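Local coordinates for NikO protein (Streptomyces tendae, PDB 4FQD) that is an enolpyruvyl transferase of the EPSP synthase family, essential in nikkomycin biosynthesis, at residues T30-S36 with L261-E267; P396-P400 with A418-P423; R169-C173 with M202-H207; L186-Y192 with T333-R337; V276-P282 with T319-L323. The protein carries 4 engineered substitutions. The contacts are given in a common frame with arbitrary orientation. Where two conformers were deposited one is given. Numbering follows the deposited sequence.

Interaction 1: residues T30-S36 with L261-E267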
# COMPACT_ATOMS: atom_id res chain seq x y z
N THR A 30 3.40 29.81 -7.32
CA THR A 30 3.89 29.06 -6.17
C THR A 30 5.09 29.74 -5.52
O THR A 30 5.77 30.56 -6.14
CB THR A 30 4.30 27.63 -6.58
OG1 THR A 30 5.31 27.69 -7.60
CG2 THR A 30 3.10 26.86 -7.11
N SER A 31 5.33 29.40 -4.26
CA SER A 31 6.52 29.86 -3.56
C SER A 31 7.52 28.71 -3.48
O SER A 31 7.18 27.56 -3.77
CB SER A 31 6.17 30.36 -2.16
OG SER A 31 5.34 31.51 -2.22
N GLY A 32 8.75 29.03 -3.09
CA GLY A 32 9.81 28.03 -3.01
C GLY A 32 9.54 26.96 -1.96
O GLY A 32 8.76 27.17 -1.03
N PHE A 33 10.20 25.82 -2.12
CA PHE A 33 10.04 24.70 -1.21
C PHE A 33 10.52 25.06 0.19
O PHE A 33 11.68 25.42 0.39
CB PHE A 33 10.81 23.48 -1.73
CG PHE A 33 10.35 22.17 -1.13
CD1 PHE A 33 9.16 22.08 -0.43
CD2 PHE A 33 11.13 21.03 -1.26
CE1 PHE A 33 8.75 20.88 0.12
CE2 PHE A 33 10.72 19.83 -0.72
CZ PHE A 33 9.53 19.75 -0.03
N LYS A 34 9.60 24.97 1.15
CA LYS A 34 9.89 25.24 2.55
C LYS A 34 11.02 24.37 3.09
O LYS A 34 11.90 24.85 3.80
CB LYS A 34 8.63 25.00 3.38
CG LYS A 34 8.88 24.82 4.87
CD LYS A 34 7.62 24.41 5.59
CE LYS A 34 7.89 24.12 7.05
NZ LYS A 34 6.66 23.69 7.77
N HIS A 35 11.00 23.09 2.73
CA HIS A 35 11.97 22.14 3.25
C HIS A 35 13.35 22.31 2.60
O HIS A 35 14.37 22.08 3.24
CB HIS A 35 11.46 20.71 3.08
CG HIS A 35 10.20 20.43 3.85
ND1 HIS A 35 9.09 19.85 3.28
CD2 HIS A 35 9.88 20.67 5.15
CE1 HIS A 35 8.14 19.73 4.19
NE2 HIS A 35 8.59 20.22 5.33
N SER A 36 13.37 22.73 1.34
CA SER A 36 14.63 23.02 0.65
C SER A 36 15.25 24.29 1.21
O SER A 36 16.47 24.42 1.28
CB SER A 36 14.41 23.17 -0.85
OG SER A 36 14.12 21.92 -1.45
N LEU A 261 15.26 28.27 -5.47
CA LEU A 261 14.54 27.16 -4.86
C LEU A 261 13.54 26.50 -5.80
O LEU A 261 12.89 27.17 -6.61
CB LEU A 261 13.81 27.61 -3.59
CG LEU A 261 14.67 27.94 -2.37
CD1 LEU A 261 13.79 28.28 -1.18
CD2 LEU A 261 15.60 26.79 -2.04
N ILE A 262 13.42 25.18 -5.68
CA ILE A 262 12.39 24.43 -6.38
C ILE A 262 11.03 24.85 -5.81
O ILE A 262 10.91 25.07 -4.61
CB ILE A 262 12.63 22.91 -6.23
CG1 ILE A 262 11.62 22.10 -7.06
CG2 ILE A 262 12.59 22.49 -4.77
CD1 ILE A 262 11.91 20.61 -7.07
N PRO A 263 10.02 25.01 -6.68
CA PRO A 263 8.67 25.35 -6.22
C PRO A 263 8.18 24.37 -5.16
O PRO A 263 8.48 23.18 -5.24
CB PRO A 263 7.83 25.23 -7.49
CG PRO A 263 8.78 25.59 -8.58
CD PRO A 263 10.11 25.03 -8.15
N ASP A 264 7.43 24.87 -4.17
CA ASP A 264 6.96 24.06 -3.06
C ASP A 264 6.14 22.87 -3.56
O ASP A 264 5.11 23.05 -4.20
CB ASP A 264 6.14 24.90 -2.08
CG ASP A 264 5.93 24.21 -0.75
OD1 ASP A 264 5.04 23.34 -0.66
OD2 ASP A 264 6.66 24.54 0.21
N LEU A 265 6.62 21.67 -3.25
CA LEU A 265 6.03 20.44 -3.76
C LEU A 265 4.58 20.25 -3.31
O LEU A 265 3.71 19.91 -4.11
CB LEU A 265 6.87 19.23 -3.33
CG LEU A 265 8.36 19.29 -3.67
CD1 LEU A 265 9.05 17.99 -3.29
CD2 LEU A 265 8.55 19.58 -5.15
N ILE A 266 4.33 20.48 -2.02
CA ILE A 266 3.00 20.28 -1.47
C ILE A 266 2.04 21.40 -1.88
O ILE A 266 0.84 21.18 -1.99
CB ILE A 266 3.03 20.14 0.06
CG1 ILE A 266 4.13 19.15 0.48
CG2 ILE A 266 1.69 19.67 0.60
CD1 ILE A 266 3.98 17.78 -0.14
N GLU A 267 2.59 22.59 -2.12
CA GLU A 267 1.77 23.69 -2.60
C GLU A 267 1.24 23.38 -4.00
O GLU A 267 0.10 23.69 -4.33
CB GLU A 267 2.55 25.01 -2.61
CG GLU A 267 1.70 26.20 -3.02
CD GLU A 267 2.51 27.48 -3.18
OE1 GLU A 267 3.73 27.45 -2.93
OE2 GLU A 267 1.91 28.52 -3.54
O HOH W 1 2.40 31.18 -3.14
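Four direct hydrogen bonds join these two chain crossings. Two are between backbones, Phe33 N to Ile262 O (2.7 Å) and Asp264 N to Ser31 O (2.7 Å), and form a single beta bridge pairing Gly32 with Pro263. The other two use carboxylates. Glu267 OE1 accepts from Ser31 N (2.9 Å), while Glu267 OE2 accepts from a water (2.7 Å), which also lies 3.1 Å from Ser31 OG, and from Trp271 NE1. Asp264, the N-cap of helix 265-278, takes Glu267 N on OD1 (2.9 Å) and reaches across with OD2 to Lys34 N (3.1 Å), the first residue of helix 34-44. Around this polar centre, the face of the Phe33 ring receives Leu265 in a CH-pi contact, with Leu265 CG 3.9 Å from the ring centroid, and Phe33 CB meets Ile262 CG2 at 3.7 Å. Strand 27-29 hands over to helix 34-44 here, and strand 257-260 to helix 265-278, the double crossover between the two domains of this family. One carboxylate thus ties together the N-terminal ends of both helices, so the two linkers are coupled by polar bonds rather than by apolar packing alone.

Interaction 2: residues P396-P400 with A418-P423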
# COMPACT_ATOMS: atom_id res chain seq x y z
N PRO A 396 -18.76 13.33 -1.91
CA PRO A 396 -18.26 14.71 -1.90
C PRO A 396 -18.86 15.51 -0.75
O PRO A 396 -20.00 15.25 -0.36
CB PRO A 396 -18.75 15.26 -3.24
CG PRO A 396 -19.97 14.48 -3.54
CD PRO A 396 -19.72 13.10 -3.01
N PRO A 397 -18.09 16.45 -0.20
CA PRO A 397 -18.55 17.29 0.92
C PRO A 397 -19.73 18.16 0.49
O PRO A 397 -19.70 18.75 -0.59
CB PRO A 397 -17.33 18.16 1.23
CG PRO A 397 -16.53 18.17 -0.03
CD PRO A 397 -16.73 16.82 -0.63
N HIS A 398 -20.76 18.23 1.33
CA HIS A 398 -21.96 18.98 0.98
C HIS A 398 -22.65 19.60 2.19
O HIS A 398 -23.37 20.59 2.06
CB HIS A 398 -22.94 18.08 0.22
CG HIS A 398 -23.43 16.91 1.02
ND1 HIS A 398 -22.74 15.72 1.10
CD2 HIS A 398 -24.55 16.75 1.76
CE1 HIS A 398 -23.41 14.88 1.86
NE2 HIS A 398 -24.51 15.48 2.28
N ARG A 399 -22.43 19.03 3.37
CA ARG A 399 -23.10 19.49 4.58
C ARG A 399 -22.56 20.84 5.07
O ARG A 399 -21.38 20.96 5.39
CB ARG A 399 -22.98 18.45 5.69
CG ARG A 399 -23.62 17.12 5.35
CD ARG A 399 -23.32 16.07 6.41
NE ARG A 399 -23.88 14.76 6.05
CZ ARG A 399 -23.59 13.63 6.68
NH1 ARG A 399 -22.74 13.64 7.71
NH2 ARG A 399 -24.14 12.49 6.29
N PRO A 400 -23.43 21.86 5.12
CA PRO A 400 -23.08 23.19 5.60
C PRO A 400 -23.40 23.38 7.08
O PRO A 400 -24.02 22.51 7.69
CB PRO A 400 -23.98 24.09 4.76
CG PRO A 400 -25.23 23.28 4.61
CD PRO A 400 -24.80 21.83 4.57
N ALA A 418 -12.19 21.70 1.00
CA ALA A 418 -13.44 20.94 1.06
C ALA A 418 -14.61 21.84 1.43
O ALA A 418 -15.72 21.66 0.93
CB ALA A 418 -13.31 19.79 2.04
N ALA A 419 -14.36 22.81 2.30
CA ALA A 419 -15.39 23.75 2.72
C ALA A 419 -15.84 24.63 1.56
O ALA A 419 -17.01 25.01 1.47
CB ALA A 419 -14.90 24.60 3.88
N LEU A 420 -14.91 24.96 0.67
CA LEU A 420 -15.21 25.80 -0.48
C LEU A 420 -16.10 25.09 -1.49
O LEU A 420 -16.67 25.72 -2.39
CB LEU A 420 -13.91 26.27 -1.15
CG LEU A 420 -13.10 27.32 -0.40
CD1 LEU A 420 -11.75 27.54 -1.06
CD2 LEU A 420 -13.87 28.63 -0.31
N ALA A 421 -16.21 23.77 -1.35
CA ALA A 421 -17.07 22.98 -2.23
C ALA A 421 -18.50 22.95 -1.71
O ALA A 421 -19.45 22.76 -2.48
CB ALA A 421 -16.52 21.57 -2.38
N VAL A 422 -18.65 23.13 -0.40
CA VAL A 422 -19.96 23.08 0.24
C VAL A 422 -20.76 24.36 0.01
O VAL A 422 -20.34 25.44 0.40
CB VAL A 422 -19.83 22.84 1.76
CG1 VAL A 422 -21.18 22.99 2.43
CG2 VAL A 422 -19.23 21.47 2.03
N PRO A 423 -21.94 24.23 -0.63
CA PRO A 423 -22.80 25.38 -0.91
C PRO A 423 -23.48 25.91 0.35
O PRO A 423 -24.70 25.79 0.50
CB PRO A 423 -23.84 24.80 -1.87
CG PRO A 423 -23.92 23.36 -1.50
CD PRO A 423 -22.52 22.97 -1.12
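No hydrogen bond runs between 396-400 and 418-423; the contact is apolar, with a few carbonyl oxygens lying against aliphatic carbons. Pro397 and Val422 do most of the work. The Pro397 ring meets Ala418 and Ala421, Pro397 CG lying 4.2 Å from Ala418 CB and 4.1 Å from Ala421 CB, while Pro397 CB sits 3.9 Å from Val422 CG2. Val422 CG1 in turn packs on Pro400 CB at 3.8 Å and rests 3.3 Å from His398 O. Some polar groups are met within their own segment: His398 ND1 donates to Pro396 O (3.1 Å), turning the imidazole back along the chain, and across the contact Ala421 N and Val422 N bond to Ala418 O and Ala419 O, each at 3.1 Å. The backbones of His398 and Arg399 bond to Leu378 of helix 372-378, whose side chain touches Pro397, Ala418 and Val422 and so extends the apolar patch. The loop 396-400 leads into strand 402-405, while the other segment carries the chain from helix 409-419 into the parallel strand 425-429. The contact therefore joins the entry and the return turn of a beta-alpha-beta crossover, within one of the repeated beta-alpha-beta-alpha-beta-beta units that build the inverse barrel.

Interaction 3: residues R169-C173 with M202-H207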
# COMPACT_ATOMS: atom_id res chain seq x y z
N ARG A 169 36.65 16.99 18.56
CA ARG A 169 37.03 16.71 17.18
C ARG A 169 36.00 15.82 16.51
O ARG A 169 35.48 14.87 17.11
CB ARG A 169 38.42 16.06 17.11
CG ARG A 169 38.51 14.72 17.81
CD ARG A 169 39.76 13.97 17.41
NE ARG A 169 39.77 12.61 17.95
CZ ARG A 169 40.11 11.53 17.25
NH1 ARG A 169 40.47 11.64 15.98
NH2 ARG A 169 40.09 10.33 17.82
N LEU A 170 35.69 16.12 15.25
CA LEU A 170 34.75 15.33 14.48
C LEU A 170 35.49 14.30 13.64
O LEU A 170 36.54 14.59 13.07
CB LEU A 170 33.89 16.23 13.59
CG LEU A 170 33.04 17.27 14.33
CD1 LEU A 170 32.31 18.16 13.34
CD2 LEU A 170 32.06 16.60 15.27
N THR A 171 34.94 13.09 13.57
CA THR A 171 35.55 12.02 12.80
C THR A 171 34.58 11.47 11.76
O THR A 171 33.38 11.36 12.02
CB THR A 171 36.02 10.87 13.71
OG1 THR A 171 34.91 10.39 14.48
CG2 THR A 171 37.12 11.35 14.64
N PRO A 172 35.09 11.13 10.56
CA PRO A 172 34.26 10.57 9.49
C PRO A 172 33.72 9.20 9.87
O PRO A 172 34.22 8.58 10.81
CB PRO A 172 35.24 10.46 8.32
CG PRO A 172 36.58 10.34 8.96
CD PRO A 172 36.51 11.23 10.17
N CYS A 173 32.69 8.75 9.16
CA CYS A 173 32.04 7.49 9.46
C CYS A 173 31.35 6.89 8.23
O CYS A 173 31.11 7.59 7.25
CB CYS A 173 31.03 7.68 10.60
SG CYS A 173 30.28 6.16 11.23
N MET A 202 27.06 16.95 8.66
CA MET A 202 28.17 16.52 9.51
C MET A 202 29.36 16.06 8.68
O MET A 202 30.51 16.29 9.05
CB MET A 202 27.73 15.40 10.45
CG MET A 202 26.75 15.83 11.53
SD MET A 202 27.41 17.12 12.60
CE MET A 202 28.81 16.27 13.33
N GLY A 203 29.08 15.42 7.55
CA GLY A 203 30.12 14.93 6.67
C GLY A 203 30.92 16.04 6.03
O GLY A 203 32.12 15.89 5.76
N ALA A 204 30.27 17.17 5.78
CA ALA A 204 30.92 18.30 5.12
C ALA A 204 31.78 19.12 6.08
O ALA A 204 32.77 19.73 5.67
CB ALA A 204 29.88 19.19 4.45
N VAL A 205 31.41 19.13 7.36
CA VAL A 205 32.14 19.89 8.36
C VAL A 205 33.13 19.01 9.12
O VAL A 205 33.63 19.39 10.18
CB VAL A 205 31.19 20.57 9.37
CG1 VAL A 205 30.33 21.61 8.66
CG2 VAL A 205 30.33 19.53 10.07
N THR A 206 33.40 17.83 8.57
CA THR A 206 34.31 16.88 9.20
C THR A 206 35.50 16.59 8.29
O THR A 206 35.35 16.44 7.08
CB THR A 206 33.59 15.55 9.52
OG1 THR A 206 32.52 15.80 10.44
CG2 THR A 206 34.55 14.54 10.13
N HIS A 207 36.70 16.51 8.87
CA HIS A 207 37.89 16.12 8.13
C HIS A 207 37.91 14.61 7.93
O HIS A 207 38.05 13.85 8.89
CB HIS A 207 39.15 16.56 8.88
CG HIS A 207 39.28 18.04 9.02
ND1 HIS A 207 40.20 18.63 9.87
CD2 HIS A 207 38.62 19.06 8.42
CE1 HIS A 207 40.09 19.94 9.78
NE2 HIS A 207 39.14 20.23 8.91
O HOH W 2 37.03 16.92 11.55
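Leu170 to Cys173 run in extended conformation. The partner segment starts as the last turn of helix 192-204, leaves helical geometry at Val205 and becomes extended at Thr206 and His207. The backbones come nearest at Leu170 and Thr206, whose CA atoms are 5.5 Å apart, and they make no direct hydrogen bond. A water fills the gap instead, donating to Leu170 O (2.8 Å) and accepting from His207 N (2.7 Å). The two segments belong to a beta-alpha-beta crossover: 169-173 feeds strand 174-176, and the chain comes back along helix 192-204 to strand 209-213, which lies parallel to it in the sheet, so the contact joins the approaches to both strands. Leu170 is the main side chain of the contact. Leu170 CD2 touches Met202 CE at 3.8 Å, Leu170 CD1 lies 3.6 Å from Val205 O and 4.1 Å from Val205 CG2, and Leu170 CB approaches Thr206 OG1 at 3.5 Å. Thr206 OG1 is turned back to the helix, donating a very short bond of 2.5 Å to Met202 O, which leaves Thr206 CG2 to pack on the Thr171-Pro172 peptide, 3.5 Å from both Thr171 C and Pro172 N. Farther out, Pro172 CD lies 3.3 Å from His207 O, while the His207 ring bonds to Glu251 through NE2. Phe151 touches Met202 and Thr206, and helix 112-118 adds Ser117 against Leu170.

Interaction 4: residues L186-Y192 with T333-R337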
# COMPACT_ATOMS: atom_id res chain seq x y z
N LEU A 186 10.93 -1.33 2.70
CA LEU A 186 10.17 -0.24 2.12
C LEU A 186 11.02 1.03 2.07
O LEU A 186 10.73 1.96 1.32
CB LEU A 186 8.90 0.01 2.93
CG LEU A 186 7.78 0.78 2.23
CD1 LEU A 186 7.17 -0.06 1.11
CD2 LEU A 186 6.71 1.21 3.22
N MET A 187 12.08 1.04 2.88
CA MET A 187 12.95 2.21 3.03
C MET A 187 12.15 3.44 3.43
O MET A 187 12.21 4.47 2.76
CB MET A 187 13.75 2.48 1.75
CG MET A 187 14.66 1.34 1.33
SD MET A 187 15.75 1.82 -0.02
CE MET A 187 16.70 0.32 -0.24
N SER A 188 11.40 3.32 4.51
CA SER A 188 10.53 4.41 4.96
C SER A 188 10.55 4.56 6.47
O SER A 188 10.65 3.57 7.21
CB SER A 188 9.10 4.18 4.46
OG SER A 188 8.25 5.25 4.86
N GLY A 189 10.44 5.80 6.94
CA GLY A 189 10.43 6.08 8.36
C GLY A 189 10.44 7.57 8.65
O GLY A 189 10.84 8.37 7.81
N PRO A 190 9.99 7.95 9.86
CA PRO A 190 9.94 9.36 10.26
C PRO A 190 11.32 9.94 10.57
O PRO A 190 11.47 11.16 10.59
CB PRO A 190 9.09 9.31 11.53
CG PRO A 190 9.34 7.96 12.10
CD PRO A 190 9.50 7.05 10.92
N CYS A 191 12.31 9.07 10.79
CA CYS A 191 13.66 9.50 11.12
C CYS A 191 14.59 9.46 9.90
O CYS A 191 15.75 9.85 9.97
CB CYS A 191 14.22 8.63 12.25
SG CYS A 191 13.21 8.59 13.76
N TYR A 192 14.05 8.98 8.78
CA TYR A 192 14.85 8.76 7.58
C TYR A 192 15.42 10.07 7.02
O TYR A 192 16.63 10.25 6.98
CB TYR A 192 14.00 8.05 6.51
CG TYR A 192 14.78 7.50 5.34
CD1 TYR A 192 16.17 7.46 5.35
CD2 TYR A 192 14.12 7.04 4.21
CE1 TYR A 192 16.88 6.96 4.26
CE2 TYR A 192 14.82 6.54 3.13
CZ TYR A 192 16.19 6.50 3.16
OH TYR A 192 16.88 6.01 2.07
N THR A 333 0.53 3.68 -0.69
CA THR A 333 1.18 3.87 0.60
C THR A 333 2.09 5.10 0.57
O THR A 333 3.01 5.18 -0.24
CB THR A 333 2.02 2.64 0.99
OG1 THR A 333 1.17 1.50 1.11
CG2 THR A 333 2.72 2.88 2.32
N ALA A 334 1.81 6.06 1.44
CA ALA A 334 2.67 7.22 1.58
C ALA A 334 3.98 6.80 2.25
O ALA A 334 3.98 6.38 3.40
CB ALA A 334 1.98 8.30 2.39
N MET A 335 5.08 6.91 1.51
CA MET A 335 6.37 6.46 2.01
C MET A 335 7.50 7.42 1.64
O MET A 335 7.32 8.33 0.83
CB MET A 335 6.68 5.06 1.48
CG MET A 335 6.62 4.95 -0.03
SD MET A 335 6.84 3.26 -0.63
CE MET A 335 6.86 3.54 -2.40
N SER A 336 8.66 7.21 2.25
CA SER A 336 9.81 8.08 2.06
C SER A 336 10.28 8.13 0.61
O SER A 336 10.58 9.19 0.07
CB SER A 336 10.96 7.66 2.97
OG SER A 336 10.58 7.70 4.33
N ARG A 337 10.35 6.96 -0.03
CA ARG A 337 10.73 6.89 -1.43
C ARG A 337 9.51 6.73 -2.33
O ARG A 337 9.55 6.06 -3.36
CB ARG A 337 11.72 5.74 -1.67
CG ARG A 337 13.04 5.92 -0.95
CD ARG A 337 14.10 5.01 -1.52
NE ARG A 337 15.42 5.30 -0.97
CZ ARG A 337 16.56 4.82 -1.46
NH1 ARG A 337 16.54 4.01 -2.51
NH2 ARG A 337 17.72 5.14 -0.90
O HOH W 3 9.80 4.38 0.80
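Two serine hydroxyls each accept a backbone NH from across the contact: Ser188 OG from Ser336 N (3.3 Å) and Ser336 OG from Gly189 N (3.2 Å). Ser188 OG also donates, to Ala363 O. A water bridges the two backbones, donating to Leu186 O (2.6 Å) and accepting from Arg337 N (2.8 Å). Tyr192 OH receives Arg337 NH2 (3.2 Å), with a weak bond from Arg337 NE (3.4 Å), and bonds to His214 O. The charge of Arg337 is met by Glu241, a salt bridge through NH2. Met187, which with Ser188 forms a G1 beta bulge facing Asn183, lays its sulfur over one face of the Arg337 guanidinium, Met187 SD to Arg337 NH1 3.4 Å. Leu186 CD1 packs on Met335 SD at 3.8 Å, where Arg361 and Tyr359 of the second subunit also pack. Segment 186-192 belongs to one domain and 333-337 to the other, so this buried interdomain contact rests mainly on directional bonds through hydroxyls, an arginine and a bridging water, while its apolar end is shared with the second subunit.

Interaction 5: residues V276-P282 with T319-L323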
# COMPACT_ATOMS: atom_id res chain seq x y z
N VAL A 276 -8.86 21.03 -9.68
CA VAL A 276 -9.69 19.92 -10.12
C VAL A 276 -11.10 19.99 -9.52
O VAL A 276 -12.09 19.70 -10.20
CB VAL A 276 -9.04 18.56 -9.78
CG1 VAL A 276 -10.02 17.42 -9.95
CG2 VAL A 276 -7.80 18.33 -10.64
N LEU A 277 -11.18 20.39 -8.26
CA LEU A 277 -12.44 20.32 -7.52
C LEU A 277 -13.19 21.64 -7.38
O LEU A 277 -14.40 21.64 -7.16
CB LEU A 277 -12.19 19.72 -6.13
CG LEU A 277 -11.56 18.33 -6.09
CD1 LEU A 277 -11.38 17.85 -4.66
CD2 LEU A 277 -12.40 17.34 -6.89
N LEU A 278 -12.49 22.76 -7.50
CA LEU A 278 -13.10 24.06 -7.21
C LEU A 278 -13.17 25.01 -8.40
O LEU A 278 -13.97 25.95 -8.40
CB LEU A 278 -12.38 24.73 -6.04
CG LEU A 278 -12.31 23.93 -4.74
CD1 LEU A 278 -11.53 24.69 -3.68
CD2 LEU A 278 -13.70 23.57 -4.25
N ALA A 279 -12.34 24.78 -9.42
CA ALA A 279 -12.30 25.67 -10.57
C ALA A 279 -13.30 25.27 -11.65
O ALA A 279 -13.73 24.12 -11.71
CB ALA A 279 -10.89 25.73 -11.15
N ASP A 280 -13.68 26.23 -12.49
CA ASP A 280 -14.57 25.96 -13.61
C ASP A 280 -13.83 26.08 -14.94
O ASP A 280 -14.34 25.69 -15.99
CB ASP A 280 -15.79 26.89 -13.59
CG ASP A 280 -15.40 28.35 -13.60
OD1 ASP A 280 -14.25 28.66 -13.24
OD2 ASP A 280 -16.25 29.19 -13.95
N GLU A 281 -12.62 26.62 -14.88
CA GLU A 281 -11.71 26.65 -16.02
C GLU A 281 -10.35 26.12 -15.58
O GLU A 281 -10.03 26.16 -14.40
CB GLU A 281 -11.58 28.08 -16.56
CG GLU A 281 -12.75 28.53 -17.42
CD GLU A 281 -12.91 27.69 -18.68
OE1 GLU A 281 -11.92 27.49 -19.41
OE2 GLU A 281 -14.04 27.21 -18.94
N PRO A 282 -9.56 25.59 -16.54
CA PRO A 282 -8.22 25.07 -16.25
C PRO A 282 -7.37 26.05 -15.45
O PRO A 282 -7.09 27.16 -15.91
CB PRO A 282 -7.63 24.87 -17.64
CG PRO A 282 -8.80 24.54 -18.48
CD PRO A 282 -9.94 25.37 -17.95
N THR A 319 -0.98 23.04 -15.57
CA THR A 319 -2.38 23.37 -15.71
C THR A 319 -3.28 22.24 -15.23
O THR A 319 -3.30 21.16 -15.81
CB THR A 319 -2.73 23.73 -17.17
OG1 THR A 319 -2.04 24.92 -17.55
CG2 THR A 319 -4.22 23.96 -17.31
N ALA A 320 -4.02 22.50 -14.15
CA ALA A 320 -4.92 21.51 -13.58
C ALA A 320 -6.34 21.71 -14.08
O ALA A 320 -6.91 22.79 -13.94
CB ALA A 320 -4.87 21.56 -12.06
N HIS A 321 -6.91 20.66 -14.66
CA HIS A 321 -8.25 20.74 -15.24
C HIS A 321 -9.32 20.28 -14.26
O HIS A 321 -9.16 19.28 -13.57
CB HIS A 321 -8.33 19.90 -16.52
CG HIS A 321 -7.45 20.40 -17.62
ND1 HIS A 321 -7.95 20.87 -18.82
CD2 HIS A 321 -6.11 20.50 -17.71
CE1 HIS A 321 -6.96 21.24 -19.60
NE2 HIS A 321 -5.82 21.03 -18.95
N PRO A 322 -10.44 21.03 -14.20
CA PRO A 322 -11.59 20.67 -13.37
C PRO A 322 -12.18 19.32 -13.79
O PRO A 322 -11.88 18.83 -14.88
CB PRO A 322 -12.59 21.79 -13.66
CG PRO A 322 -11.76 22.94 -14.09
CD PRO A 322 -10.63 22.33 -14.86
N LEU A 323 -13.01 18.74 -12.93
CA LEU A 323 -13.64 17.46 -13.21
C LEU A 323 -14.52 17.50 -14.46
O LEU A 323 -15.29 18.45 -14.66
CB LEU A 323 -14.46 16.99 -12.01
CG LEU A 323 -13.68 16.53 -10.79
CD1 LEU A 323 -14.63 16.13 -9.67
CD2 LEU A 323 -12.77 15.37 -11.15
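Pro282 lies over one face of the His321 imidazole, Pro282 CB 4.2 Å from the ring centroid in a CH-pi contact, and the same CB meets Thr319 CG2 at 3.5 Å. The imidazole is held from elsewhere by NE2 bonding to Asp312. Pro322 packs against the turn: Pro322 CB is 3.2 Å from Ala279 O, and Pro322 CG is 4.1 Å from Ala279 CB, so the ring fits inside the bend 279-282. Just beyond, Leu323 N donates to Val276 O (3.0 Å), the one hydrogen bond across the segments. Pro322 CA lies 3.4 Å from that same Val276 O. Apolar side chains meet at the other end of the contact, Val276 CG1 on Leu323 CD2 at 3.6 Å and Leu277 CD2 on Leu323 CD1 at 3.8 Å, and Leu350 of helix 344-351 touches both Val276 and Leu277. The turn from helix 265-278 into strand 283-286 thus packs on the end of the antiparallel neighbour 317-320, within a beta-alpha-beta-alpha-beta-beta unit of the inverse barrel.

Interactions 1 and 4 are the buried contacts, and both join the two domains: interaction 1 where the chain itself crosses, interaction 4 between loops that meet across the boundary, their centres about 20 Å apart. Their chemistry is polar and directional. Interactions 2, 3 and 5 lie nearer the surface, each about 25 to 27 Å from the chain's centre, and rely on prolines and aliphatic side chains with at most one direct hydrogen bond. Interactions 2 and 3 occupy equivalent places in beta-alpha-beta crossovers of different domains, their centres about 54 Å apart. Helix 265-278 starts in interaction 1 and ends in interaction 5, where Leu278 packs on Leu420 and Ala421 of interaction 2.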